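Local coordinates for hypothetical Thioesterase Protein SP_1851 (Streptococcus pneumoniae serotype 4, PDB 4XY5), which is a PaaI-type hotdog-fold protein that probably hydrolyses the thioester bond of acyl-CoA-like substrates, though its natural substrate is not established, at residues G48-L53 and N115-T120. The protein carries 1 engineered substitution. Sequence-based numbering, arbitrary orientation.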
ATOM      1  N   GLY A  48       4.485 -10.560 -10.051  1.00  8.72           N
ATOM      2  CA  GLY A  48       5.619  -9.695 -10.332  1.00  8.06           C
ATOM      3  C   GLY A  48       5.628  -9.207 -11.771  1.00 10.83           C
ATOM      4  O   GLY A  48       5.992  -8.070 -12.060  1.00  9.80           O
ATOM      5  N   TYR A  49       5.247 -10.089 -12.685  1.00  8.31           N
ATOM      6  CA  TYR A  49       5.074  -9.710 -14.084  1.00  8.88           C
ATOM      7  C   TYR A  49       4.037  -8.608 -14.217  1.00  8.45           C
ATOM      8  O   TYR A  49       4.292  -7.575 -14.845  1.00  9.92           O
ATOM      9  CB  TYR A  49       4.673 -10.941 -14.916  1.00  6.89           C
ATOM     10  CG  TYR A  49       4.009 -10.660 -16.253  1.00  9.57           C
ATOM     11  CD1 TYR A  49       4.759 -10.408 -17.393  1.00 11.57           C
ATOM     12  CD2 TYR A  49       2.619 -10.702 -16.375  1.00 11.23           C
ATOM     13  CE1 TYR A  49       4.137 -10.165 -18.621  1.00 11.71           C
ATOM     14  CE2 TYR A  49       1.996 -10.468 -17.588  1.00 10.57           C
ATOM     15  CZ  TYR A  49       2.756 -10.204 -18.704  1.00  9.62           C
ATOM     16  OH  TYR A  49       2.132  -9.968 -19.911  1.00 12.03           O
ATOM     17  N   LEU A  50       2.876  -8.806 -13.601  1.00  9.25           N
ATOM     18  CA  LEU A  50       1.811  -7.808 -13.674  1.00  8.15           C
ATOM     19  C   LEU A  50       2.268  -6.487 -13.062  1.00  7.93           C
ATOM     20  O   LEU A  50       2.016  -5.433 -13.614  1.00  8.07           O
ATOM     21  CB  LEU A  50       0.544  -8.299 -12.956  1.00  9.58           C
ATOM     22  CG  LEU A  50      -0.137  -9.524 -13.580  1.00 10.35           C
ATOM     23  CD1 LEU A  50      -1.281  -9.980 -12.670  1.00 11.21           C
ATOM     24  CD2 LEU A  50      -0.651  -9.145 -14.943  1.00 10.04           C
ATOM     25  N   PHE A  51       2.947  -6.552 -11.922  1.00  7.58           N
ATOM     26  CA  PHE A  51       3.460  -5.326 -11.308  1.00  7.52           C
ATOM     27  C   PHE A  51       4.442  -4.630 -12.233  1.00  9.02           C
ATOM     28  O   PHE A  51       4.434  -3.399 -12.369  1.00  8.25           O
ATOM     29  CB  PHE A  51       4.139  -5.625  -9.974  1.00  8.75           C
ATOM     30  CG  PHE A  51       4.693  -4.399  -9.288  1.00  9.80           C
ATOM     31  CD1 PHE A  51       3.943  -3.717  -8.346  1.00 11.67           C
ATOM     32  CD2 PHE A  51       5.973  -3.935  -9.589  1.00  8.64           C
ATOM     33  CE1 PHE A  51       4.459  -2.596  -7.705  1.00 10.77           C
ATOM     34  CE2 PHE A  51       6.494  -2.827  -8.972  1.00  7.40           C
ATOM     35  CZ  PHE A  51       5.735  -2.142  -8.017  1.00  9.82           C
ATOM     36  N   THR A  52       5.319  -5.407 -12.859  1.00  8.08           N
ATOM     37  CA  THR A  52       6.336  -4.798 -13.689  1.00  7.60           C
ATOM     38  C   THR A  52       5.697  -4.099 -14.901  1.00  8.44           C
ATOM     39  O   THR A  52       6.140  -3.022 -15.300  1.00  8.50           O
ATOM     40  CB  THR A  52       7.388  -5.848 -14.139  1.00  8.20           C
ATOM     41  OG1 THR A  52       8.084  -6.337 -12.974  1.00  8.79           O
ATOM     42  CG2 THR A  52       8.408  -5.236 -15.114  1.00  8.79           C
ATOM     43  N   LEU A  53       4.658  -4.699 -15.470  1.00  6.30           N
ATOM     44  CA  LEU A  53       3.903  -4.013 -16.524  1.00  8.89           C
ATOM     45  C   LEU A  53       3.440  -2.643 -16.016  1.00  9.69           C
ATOM     46  O   LEU A  53       3.623  -1.631 -16.691  1.00 10.71           O
ATOM     47  CB  LEU A  53       2.701  -4.842 -16.979  1.00 11.16           C
ATOM     48  CG  LEU A  53       2.949  -6.218 -17.606  1.00 11.43           C
ATOM     49  CD1 LEU A  53       1.633  -6.854 -18.035  1.00 11.01           C
ATOM     50  CD2 LEU A  53       3.899  -6.133 -18.814  1.00 11.40           C
ATOM     51  N   ASN A 115     -11.278  -6.529 -15.544  1.00 21.88           N
ATOM     52  CA  ASN A 115     -10.210  -5.960 -14.720  1.00 20.34           C
ATOM     53  C   ASN A 115      -9.256  -7.015 -14.170  1.00 17.34           C
ATOM     54  O   ASN A 115      -9.681  -7.923 -13.464  1.00 21.14           O
ATOM     55  CB  ASN A 115     -10.809  -5.165 -13.554  1.00 21.82           C
ATOM     56  CG  ASN A 115     -11.496  -3.898 -14.006  1.00 25.47           C
ATOM     57  OD1 ASN A 115     -11.141  -3.312 -15.026  1.00 27.89           O
ATOM     58  ND2 ASN A 115     -12.491  -3.468 -13.245  1.00 36.40           N
ATOM     59  N   VAL A 116      -7.962  -6.885 -14.468  1.00 14.98           N
ATOM     60  CA  VAL A 116      -6.968  -7.840 -13.974  1.00 13.84           C
ATOM     61  C   VAL A 116      -6.267  -7.357 -12.688  1.00 15.05           C
ATOM     62  O   VAL A 116      -6.190  -8.095 -11.691  1.00 16.62           O
ATOM     63  CB  VAL A 116      -5.924  -8.133 -15.068  1.00 14.45           C
ATOM     64  CG1 VAL A 116      -4.842  -9.079 -14.556  1.00 14.78           C
ATOM     65  CG2 VAL A 116      -6.616  -8.743 -16.272  1.00 15.61           C
ATOM     66  N   CYS A 117      -5.758  -6.130 -12.696  1.00 12.77           N
ATOM     67  CA  CYS A 117      -5.127  -5.588 -11.490  1.00 10.94           C
ATOM     68  C   CYS A 117      -5.095  -4.061 -11.567  1.00 13.72           C
ATOM     69  O   CYS A 117      -5.279  -3.497 -12.640  1.00 13.87           O
ATOM     70  CB  CYS A 117      -3.717  -6.162 -11.301  1.00 11.79           C
ATOM     71  SG  CYS A 117      -2.536  -5.688 -12.594  1.00 13.15           S
ATOM     72  N   LYS A 118      -4.905  -3.408 -10.418  1.00 12.17           N
ATOM     73  CA  LYS A 118      -4.887  -1.949 -10.319  1.00 12.07           C
ATOM     74  C   LYS A 118      -3.754  -1.570  -9.388  1.00 12.13           C
ATOM     75  O   LYS A 118      -3.574  -2.200  -8.354  1.00 13.55           O
ATOM     76  CB  LYS A 118      -6.218  -1.396  -9.774  1.00 17.14           C
ATOM     77  CG  LYS A 118      -7.469  -2.014 -10.370  1.00 25.30           C
ATOM     78  CD  LYS A 118      -7.569  -1.730 -11.848  1.00 28.69           C
ATOM     79  CE  LYS A 118      -8.540  -2.681 -12.518  1.00 28.01           C
ATOM     80  NZ  LYS A 118      -8.347  -2.728 -13.979  1.00 26.63           N
ATOM     81  N   ALA A 119      -2.973  -0.551  -9.735  1.00 10.05           N
ATOM     82  CA  ALA A 119      -1.857  -0.182  -8.874  1.00 11.27           C
ATOM     83  C   ALA A 119      -1.745   1.321  -8.774  1.00 12.69           C
ATOM     84  O   ALA A 119      -2.210   2.031  -9.651  1.00 13.48           O
ATOM     85  CB  ALA A 119      -0.553  -0.776  -9.398  1.00  9.75           C
ATOM     86  N   THR A 120      -1.137   1.802  -7.695  1.00  9.89           N
ATOM     87  CA  THR A 120      -0.904   3.225  -7.545  1.00 10.09           C
ATOM     88  C   THR A 120       0.558   3.414  -7.216  1.00 12.60           C
ATOM     89  O   THR A 120       1.094   2.746  -6.328  1.00 13.42           O
ATOM     90  CB  THR A 120      -1.801   3.832  -6.446  1.00 13.96           C
ATOM     91  OG1 THR A 120      -3.166   3.718  -6.859  1.00 14.15           O
ATOM     92  CG2 THR A 120      -1.472   5.295  -6.216  1.00 14.02           C
TER
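Leu-50 meets Val-116 and Cys-117 in a small, buried, wholly apolar helix-on-sheet contact at the heart of a hotdog fold, where helix 47-64 lies against the antiparallel sheet that curls around it. The scale of the contact is modest: 136 Å² is buried, no hydrogen bond crosses it, and the closest pair of CA atoms, those of Leu-50 and Cys-117, is 7.6 Å apart. Leu-50 sends its CA–CB bond toward the strand and touches it at two levels. Its CB rests 4.1 Å from SG of Cys-117, while the branch tip CD1 reaches CG1 of Val-116, also at 4.1 Å, the two side chains crossing at about a right angle. Both distances are those of van der Waals packing. That two consecutive strand residues face the helix follows from a classic beta bulge: Val-116 and Cys-117 lie together opposite Ile-108 of strand 101-109, and Val-116 has the helical backbone angles -96°/-51°, which break the usual alternation of sides. SG of Cys-117, held between its own backbone N and carbonyl carbon, is the atom that meets CB of Leu-50. Leu-88 of strand 87-97 and Tyr-78 of strand 68-78 also pack on Leu-50, so two other strands of the sheet contribute to its surroundings. On the next residue of the helix, the Phe-51 ring stacks on Phe-51 of the second subunit, which places this contact close to a subunit interface. Thr-52, on the helix near that interface, folds its hydroxyl back onto the preceding turn: OG1 and N reach O of Gly-48 from opposite faces of the carbonyl plane, each at 2.9 Å, with OG1 tilted 31° from it.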